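Local coordinates for gifsy-2 prophage ATP-binding sugar transporter-like protein (Salmonella typhimurium LT2, PDB 2PP6) that probably binds ATP and resembles sugar transporters, although the actual role of this prophage-encoded barrel protein is unsettled, at residues A[35-40]-A[56-61]. Numbering follows the deposited sequence.
Sequences IVVESD and VVFSGN
Val37 brings its CG2 methyl obliquely against the Phe58 ring, a CH-pi contact in which CG2 lies 4.2 Å from the ring centroid and 29° off the normal, hence off-centre. CG2 touches the CD2-CE2 side of the ring, coming within 3.8 Å of Phe58 CE2. Both torsions contribute: Val37 CG2 stands anti to its own carbonyl carbon, beside the backbone N, and Phe58 CG likewise stands beside its N (chi1 -79°). Val36 and Val57, a non-hydrogen-bonded antiparallel pair, point to the other face of the sheet, where Val36 CG2 meets Val57 CG2 at 3.7 Å. Antiparallel pairing continues at Val37 and Val56, whose amides and carbonyls bond reciprocally; Val37 N reaches Val56 O at 3.0 Å. Phe58 N donates to Ile35 O (3.0 Å). One residue further on, a side chain replaces the backbone acceptor: Ser59 OG receives Ile35 N at 2.6 Å with a nearly straight N-H...O angle of 173°. Phe58 and Ser59 lie beyond strand 53-57, and their bonds to Ile35 carry the pairing of the two segments past its end. Within the closed antiparallel barrel, strand 32-38 runs between 25-29 and 53-57, and 53-57 has 88-95 as its other neighbour in the sheet. Val37 and Phe58 pack against helix 2-23, on Phe23 and on Ile19 and Ala20 respectively, whereas Val36 faces Met25 and Val57 meets Ile29 of strand 25-29 and Leu91 of strand 88-95.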
ATOM      1  N   ILE A  35      -8.565  19.391  11.111  1.00 13.83           N
ATOM      2  CA  ILE A  35      -7.473  19.386  10.151  1.00 14.18           C
ATOM      3  C   ILE A  35      -7.944  19.305   8.709  1.00 15.64           C
ATOM      4  O   ILE A  35      -8.815  18.509   8.329  1.00 13.55           O
ATOM      5  CB  ILE A  35      -6.442  18.236  10.452  1.00 11.31           C
ATOM      6  CG1 ILE A  35      -5.459  18.673  11.540  1.00  6.54           C
ATOM      7  CG2 ILE A  35      -5.589  17.937   9.215  1.00  4.96           C
ATOM      8  CD1 ILE A  35      -6.072  19.176  12.787  1.00  9.87           C
ATOM      9  N   VAL A  36      -7.334  20.128   7.883  1.00 14.06           N
ATOM     10  CA  VAL A  36      -7.739  20.158   6.504  1.00 13.67           C
ATOM     11  C   VAL A  36      -6.480  20.150   5.641  1.00 14.55           C
ATOM     12  O   VAL A  36      -5.406  20.524   6.101  1.00 15.10           O
ATOM     13  CB  VAL A  36      -8.614  21.436   6.308  1.00 25.80           C
ATOM     14  CG1 VAL A  36      -7.880  22.478   5.485  1.00 19.06           C
ATOM     15  CG2 VAL A  36      -9.963  21.052   5.739  1.00 26.22           C
ATOM     16  N   VAL A  37      -6.579  19.691   4.408  1.00 20.98           N
ATOM     17  CA  VAL A  37      -5.401  19.703   3.552  1.00 21.29           C
ATOM     18  C   VAL A  37      -5.766  20.385   2.243  1.00 26.17           C
ATOM     19  O   VAL A  37      -6.787  20.056   1.631  1.00 23.76           O
ATOM     20  CB  VAL A  37      -4.865  18.267   3.287  1.00 14.34           C
ATOM     21  CG1 VAL A  37      -3.744  18.305   2.266  1.00  8.85           C
ATOM     22  CG2 VAL A  37      -4.346  17.654   4.595  1.00 15.09           C
ATOM     23  N   GLU A  38      -4.947  21.355   1.837  1.00 21.91           N
ATOM     24  CA  GLU A  38      -5.179  22.084   0.598  1.00 25.63           C
ATOM     25  C   GLU A  38      -5.176  21.124  -0.583  1.00 27.55           C
ATOM     26  O   GLU A  38      -4.357  20.204  -0.645  1.00 22.47           O
ATOM     27  CB  GLU A  38      -4.122  23.167   0.417  1.00 39.94           C
ATOM     28  CG  GLU A  38      -4.169  24.183   1.543  1.00 56.54           C
ATOM     29  CD  GLU A  38      -3.853  25.605   1.093  1.00 64.38           C
ATOM     30  OE1 GLU A  38      -4.532  26.111   0.165  1.00 68.35           O
ATOM     31  OE2 GLU A  38      -2.931  26.220   1.676  1.00 65.68           O
ATOM     32  N   SER A  39      -6.104  21.332  -1.513  1.00 36.56           N
ATOM     33  CA  SER A  39      -6.214  20.461  -2.677  1.00 42.24           C
ATOM     34  C   SER A  39      -4.995  20.504  -3.568  1.00 47.93           C
ATOM     35  O   SER A  39      -4.800  19.629  -4.400  1.00 47.62           O
ATOM     36  CB  SER A  39      -7.456  20.812  -3.486  1.00 53.07           C
ATOM     37  OG  SER A  39      -8.624  20.375  -2.808  1.00 55.07           O
ATOM     38  N   ASP A  40      -4.169  21.525  -3.394  1.00 60.12           N
ATOM     39  CA  ASP A  40      -2.959  21.648  -4.191  1.00 64.30           C
ATOM     40  C   ASP A  40      -2.155  20.367  -4.014  1.00 60.91           C
ATOM     41  O   ASP A  40      -1.720  19.765  -4.982  1.00 59.57           O
ATOM     42  CB  ASP A  40      -2.133  22.842  -3.712  1.00 91.61           C
ATOM     43  CG  ASP A  40      -2.979  24.088  -3.491  1.00110.96           C
ATOM     44  OD1 ASP A  40      -2.404  25.142  -3.144  1.00119.56           O
ATOM     45  OD2 ASP A  40      -4.217  24.019  -3.659  1.00120.87           O
ATOM     46  N   VAL A  56      -9.809  19.523   1.493  1.00 25.70           N
ATOM     47  CA  VAL A  56     -10.568  18.361   1.920  1.00 23.18           C
ATOM     48  C   VAL A  56     -10.354  18.174   3.430  1.00 21.99           C
ATOM     49  O   VAL A  56      -9.254  18.359   3.946  1.00 21.91           O
ATOM     50  CB  VAL A  56     -10.214  17.092   1.107  1.00 19.48           C
ATOM     51  CG1 VAL A  56      -9.350  17.450  -0.051  1.00 17.75           C
ATOM     52  CG2 VAL A  56      -9.601  16.061   1.982  1.00 19.51           C
ATOM     53  N   VAL A  57     -11.435  17.851   4.131  1.00 17.81           N
ATOM     54  CA  VAL A  57     -11.440  17.698   5.577  1.00 18.78           C
ATOM     55  C   VAL A  57     -11.053  16.315   6.071  1.00 19.07           C
ATOM     56  O   VAL A  57     -11.733  15.333   5.784  1.00 24.17           O
ATOM     57  CB  VAL A  57     -12.840  18.054   6.122  1.00 14.69           C
ATOM     58  CG1 VAL A  57     -12.847  18.018   7.647  1.00  9.95           C
ATOM     59  CG2 VAL A  57     -13.233  19.424   5.625  1.00  8.04           C
ATOM     60  N   PHE A  58      -9.981  16.233   6.846  1.00 22.45           N
ATOM     61  CA  PHE A  58      -9.537  14.940   7.349  1.00 21.41           C
ATOM     62  C   PHE A  58     -10.057  14.533   8.723  1.00 22.96           C
ATOM     63  O   PHE A  58     -10.291  13.355   8.965  1.00 27.72           O
ATOM     64  CB  PHE A  58      -8.017  14.869   7.329  1.00 15.78           C
ATOM     65  CG  PHE A  58      -7.447  14.576   5.965  1.00 16.52           C
ATOM     66  CD1 PHE A  58      -6.760  13.400   5.727  1.00 13.39           C
ATOM     67  CD2 PHE A  58      -7.613  15.477   4.913  1.00 18.28           C
ATOM     68  CE1 PHE A  58      -6.245  13.121   4.457  1.00 18.67           C
ATOM     69  CE2 PHE A  58      -7.097  15.208   3.646  1.00 19.26           C
ATOM     70  CZ  PHE A  58      -6.415  14.031   3.414  1.00 19.17           C
ATOM     71  N   SER A  59     -10.259  15.488   9.617  1.00 19.36           N
ATOM     72  CA  SER A  59     -10.753  15.171  10.951  1.00 20.83           C
ATOM     73  C   SER A  59     -12.134  14.527  10.846  1.00 22.29           C
ATOM     74  O   SER A  59     -12.922  14.877   9.959  1.00 23.43           O
ATOM     75  CB  SER A  59     -10.831  16.448  11.782  1.00 23.96           C
ATOM     76  OG  SER A  59      -9.566  17.079  11.830  1.00 29.22           O
ATOM     77  N   GLY A  60     -12.436  13.586  11.741  1.00 17.28           N
ATOM     78  CA  GLY A  60     -13.736  12.930  11.690  1.00 18.46           C
ATOM     79  C   GLY A  60     -14.719  13.518  12.681  1.00 21.21           C
ATOM     80  O   GLY A  60     -15.806  12.987  12.862  1.00 15.62           O
ATOM     81  N   ASN A  61     -14.350  14.627  13.316  1.00 22.61           N
ATOM     82  CA  ASN A  61     -15.215  15.217  14.321  1.00 23.65           C
ATOM     83  C   ASN A  61     -16.035  16.415  13.862  1.00 22.01           C
ATOM     84  O   ASN A  61     -16.636  17.096  14.684  1.00 14.86           O
ATOM     85  CB  ASN A  61     -14.397  15.581  15.570  1.00 25.14           C
ATOM     86  CG  ASN A  61     -13.425  16.722  15.331  1.00 39.27           C
ATOM     87  OD1 ASN A  61     -12.718  16.739  14.330  1.00 49.68           O
ATOM     88  ND2 ASN A  61     -13.367  17.664  16.267  1.00 45.22           N
TER